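Local coordinates for protein putative hexose oxidase (Nonomuraea sp. ATCC 39727, PDB 5AWV) that probably acts as an FAD-dependent hexose oxidase on glycopeptide antibiotics, carrying a covalently bound flavin and binding teicoplanin, at residues A198-D203 against W228-E233. Sequence-based numbering, arbitrary orientation.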
ATOM      1  N   ALA A 198       4.661 -14.549 -14.294  1.00 18.89           N
ATOM      2  CA  ALA A 198       6.126 -14.336 -14.189  1.00 17.60           C
ATOM      3  C   ALA A 198       6.616 -14.617 -12.796  1.00 18.66           C
ATOM      4  O   ALA A 198       5.976 -14.187 -11.809  1.00 17.57           O
ATOM      5  CB  ALA A 198       6.427 -12.857 -14.625  1.00 17.69           C
ATOM      6  N   THR A 199       7.671 -15.418 -12.630  1.00 18.50           N
ATOM      7  CA  THR A 199       8.125 -15.814 -11.362  1.00 17.98           C
ATOM      8  C   THR A 199       9.544 -15.349 -11.070  1.00 18.19           C
ATOM      9  O   THR A 199      10.279 -14.976 -11.979  1.00 20.02           O
ATOM     10  CB  THR A 199       8.154 -17.383 -11.129  1.00 20.88           C
ATOM     11  OG1 THR A 199       9.356 -17.939 -11.723  1.00 22.93           O
ATOM     12  CG2 THR A 199       6.922 -18.070 -11.686  1.00 21.03           C
ATOM     13  N   ARG A 200       9.973 -15.529  -9.840  1.00 18.36           N
ATOM     14  CA  ARG A 200      11.341 -15.228  -9.548  1.00 21.96           C
ATOM     15  C   ARG A 200      12.389 -16.291  -9.891  1.00 23.71           C
ATOM     16  O   ARG A 200      13.521 -16.039  -9.655  1.00 23.07           O
ATOM     17  CB  ARG A 200      11.527 -14.782  -8.134  1.00 22.75           C
ATOM     18  CG  ARG A 200      11.675 -15.757  -7.087  1.00 27.48           C
ATOM     19  CD  ARG A 200      11.959 -14.968  -5.784  1.00 31.39           C
ATOM     20  NE  ARG A 200      11.256 -15.675  -4.752  1.00 32.79           N
ATOM     21  CZ  ARG A 200      10.780 -15.139  -3.618  1.00 35.72           C
ATOM     22  NH1 ARG A 200      10.224 -15.956  -2.789  1.00 28.70           N
ATOM     23  NH2 ARG A 200      10.954 -13.829  -3.285  1.00 33.90           N
ATOM     24  N   GLU A 201      11.994 -17.456 -10.396  1.00 22.83           N
ATOM     25  CA  GLU A 201      12.934 -18.547 -10.670  1.00 25.00           C
ATOM     26  C   GLU A 201      13.947 -18.125 -11.705  1.00 24.47           C
ATOM     27  O   GLU A 201      13.695 -17.245 -12.562  1.00 21.75           O
ATOM     28  CB  GLU A 201      12.217 -19.793 -11.182  1.00 23.23           C
ATOM     29  CG  GLU A 201      11.148 -20.361 -10.284  1.00 27.35           C
ATOM     30  CD  GLU A 201      11.643 -21.217  -9.153  1.00 32.64           C
ATOM     31  OE1 GLU A 201      12.872 -21.401  -9.044  1.00 37.20           O
ATOM     32  OE2 GLU A 201      10.762 -21.715  -8.383  1.00 38.34           O
ATOM     33  N   ARG A 202      15.102 -18.797 -11.618  1.00 28.28           N
ATOM     34  CA  ARG A 202      16.050 -18.740 -12.705  1.00 34.53           C
ATOM     35  C   ARG A 202      15.458 -19.456 -13.945  1.00 29.73           C
ATOM     36  O   ARG A 202      14.714 -20.461 -13.845  1.00 25.72           O
ATOM     37  CB  ARG A 202      17.419 -19.327 -12.293  1.00 42.98           C
ATOM     38  CG  ARG A 202      18.361 -18.215 -11.843  1.00 59.09           C
ATOM     39  CD  ARG A 202      19.365 -18.630 -10.769  1.00 76.74           C
ATOM     40  NE  ARG A 202      20.622 -17.843 -10.852  1.00 91.61           N
ATOM     41  CZ  ARG A 202      20.790 -16.560 -10.475  1.00 90.51           C
ATOM     42  NH1 ARG A 202      19.789 -15.835  -9.955  1.00 96.68           N
ATOM     43  NH2 ARG A 202      21.988 -15.988 -10.609  1.00 84.91           N
ATOM     44  N   ASP A 203      15.828 -18.915 -15.083  1.00 26.50           N
ATOM     45  CA  ASP A 203      15.382 -19.350 -16.390  1.00 27.36           C
ATOM     46  C   ASP A 203      13.876 -19.079 -16.570  1.00 27.96           C
ATOM     47  O   ASP A 203      13.189 -19.786 -17.284  1.00 29.47           O
ATOM     48  CB  ASP A 203      15.803 -20.831 -16.669  1.00 29.57           C
ATOM     49  CG  ASP A 203      17.360 -21.006 -16.844  1.00 30.79           C
ATOM     50  OD1 ASP A 203      17.997 -20.246 -17.620  1.00 28.61           O
ATOM     51  OD2 ASP A 203      17.964 -21.935 -16.284  1.00 31.81           O
ATOM     52  N   TRP A 228       1.727 -14.096  -5.858  1.00 13.11           N
ATOM     53  CA  TRP A 228       2.092 -15.255  -5.076  1.00 14.58           C
ATOM     54  C   TRP A 228       3.271 -14.942  -4.209  1.00 14.28           C
ATOM     55  O   TRP A 228       4.318 -14.462  -4.700  1.00 12.92           O
ATOM     56  CB  TRP A 228       2.449 -16.476  -5.942  1.00 13.86           C
ATOM     57  CG  TRP A 228       1.275 -17.131  -6.601  1.00 14.53           C
ATOM     58  CD1 TRP A 228       0.510 -18.156  -6.114  1.00 17.35           C
ATOM     59  CD2 TRP A 228       0.783 -16.878  -7.912  1.00 15.41           C
ATOM     60  NE1 TRP A 228      -0.430 -18.530  -7.050  1.00 15.94           N
ATOM     61  CE2 TRP A 228      -0.276 -17.769  -8.155  1.00 16.50           C
ATOM     62  CE3 TRP A 228       1.131 -15.969  -8.904  1.00 15.78           C
ATOM     63  CZ2 TRP A 228      -1.002 -17.788  -9.384  1.00 18.45           C
ATOM     64  CZ3 TRP A 228       0.459 -16.008 -10.119  1.00 15.99           C
ATOM     65  CH2 TRP A 228      -0.592 -16.928 -10.353  1.00 16.43           C
ATOM     66  N   MET A 229       3.121 -15.258  -2.941  1.00 13.52           N
ATOM     67  CA  MET A 229       4.089 -14.820  -1.878  1.00 13.71           C
ATOM     68  C   MET A 229       4.653 -16.045  -1.172  1.00 14.67           C
ATOM     69  O   MET A 229       3.889 -16.947  -0.781  1.00 15.48           O
ATOM     70  CB  MET A 229       3.381 -13.938  -0.832  1.00 13.67           C
ATOM     71  CG  MET A 229       2.504 -12.837  -1.365  1.00 15.30           C
ATOM     72  SD  MET A 229       3.416 -11.628  -2.343  1.00 18.43           S
ATOM     73  CE  MET A 229       4.298 -10.793  -1.018  1.00 19.65           C
ATOM     74  N   ARG A 230       5.969 -16.072  -0.976  1.00 14.04           N
ATOM     75  CA  ARG A 230       6.609 -17.063  -0.203  1.00 14.63           C
ATOM     76  C   ARG A 230       8.078 -16.678   0.113  1.00 14.48           C
ATOM     77  O   ARG A 230       8.700 -15.893  -0.629  1.00 15.68           O
ATOM     78  CB  ARG A 230       6.592 -18.455  -0.959  1.00 17.47           C
ATOM     79  CG  ARG A 230       7.277 -18.430  -2.323  1.00 18.62           C
ATOM     80  CD  ARG A 230       7.721 -19.849  -2.781  1.00 20.88           C
ATOM     81  NE  ARG A 230       8.804 -20.291  -1.937  1.00 21.58           N
ATOM     82  CZ  ARG A 230       9.012 -21.527  -1.495  1.00 23.54           C
ATOM     83  NH1 ARG A 230       8.198 -22.514  -1.774  1.00 27.29           N
ATOM     84  NH2 ARG A 230      10.063 -21.748  -0.716  1.00 26.05           N
ATOM     85  N   VAL A 231       8.611 -17.250   1.172  1.00 16.39           N
ATOM     86  CA  VAL A 231      10.031 -17.125   1.525  1.00 18.69           C
ATOM     87  C   VAL A 231      10.912 -17.628   0.370  1.00 21.18           C
ATOM     88  O   VAL A 231      10.539 -18.520  -0.383  1.00 18.56           O
ATOM     89  CB  VAL A 231      10.412 -17.840   2.818  1.00 21.32           C
ATOM     90  CG1 VAL A 231       9.599 -17.376   3.964  1.00 21.25           C
ATOM     91  CG2 VAL A 231      10.256 -19.368   2.662  1.00 21.35           C
ATOM     92  N   PRO A 232      12.080 -16.988   0.168  1.00 24.61           N
ATOM     93  CA  PRO A 232      12.934 -17.512  -0.909  1.00 29.04           C
ATOM     94  C   PRO A 232      13.677 -18.828  -0.516  1.00 32.27           C
ATOM     95  O   PRO A 232      14.114 -19.544  -1.361  1.00 36.99           O
ATOM     96  CB  PRO A 232      13.878 -16.324  -1.212  1.00 27.25           C
ATOM     97  CG  PRO A 232      13.995 -15.624   0.063  1.00 28.23           C
ATOM     98  CD  PRO A 232      12.686 -15.836   0.841  1.00 26.99           C
ATOM     99  N   GLU A 233      13.743 -19.192   0.742  1.00 36.54           N
ATOM    100  CA  GLU A 233      14.406 -20.439   1.111  1.00 36.33           C
ATOM    101  C   GLU A 233      13.591 -21.664   0.754  1.00 38.69           C
ATOM    102  O   GLU A 233      12.362 -21.583   0.633  1.00 30.87           O
ATOM    103  CB  GLU A 233      14.708 -20.483   2.615  1.00 36.55           C
ATOM    104  CG  GLU A 233      15.669 -19.435   3.106  1.00 40.52           C
ATOM    105  CD  GLU A 233      15.069 -18.022   3.299  1.00 45.56           C
ATOM    106  OE1 GLU A 233      15.854 -17.056   3.215  1.00 48.96           O
ATOM    107  OE2 GLU A 233      13.850 -17.850   3.534  1.00 42.96           O
TER
HETATM  108  O   HOH W   1      10.980 -18.400  -3.663  1.00 45.45           O
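R200 bridges to the loop that holds R230 and P232 by donating from NH1 to the backbone O of R230, 2.6 Å away. That oxygen lies close to the guanidinium plane, whereas NH1 stands 41° out of the carbonyl plane, and the N-H...O angle of 146° makes the bond moderately bent. P232 covers one face of the same guanidinium, its CB 4.0 Å from NH1; a proline ring suits this place, being compact and apolar with no side-chain donor of its own. NH1 also gives a hydrogen bond to a water, which in turn makes a weak one to V231 O, while NH2 reaches D177 O, so several acceptors fix the group's rotation. R230 turns back on its own loop: chi1 near 59° and a kink at chi3 fold the chain back, and NE and NH2 both grip V231 O, at 2.9 and 3.3 Å. Carbonyl oxygens set around the two arginines probably ease the closeness of their like charges. Strand 179-187 lies between strands 193-199 and 223-229 and pairs with both, and the long, many-donor side chain of R200 suits the gap; R200 thus ties together two strand-end loops of the antiparallel sheet in the FAD-binding domain of the PCMH type.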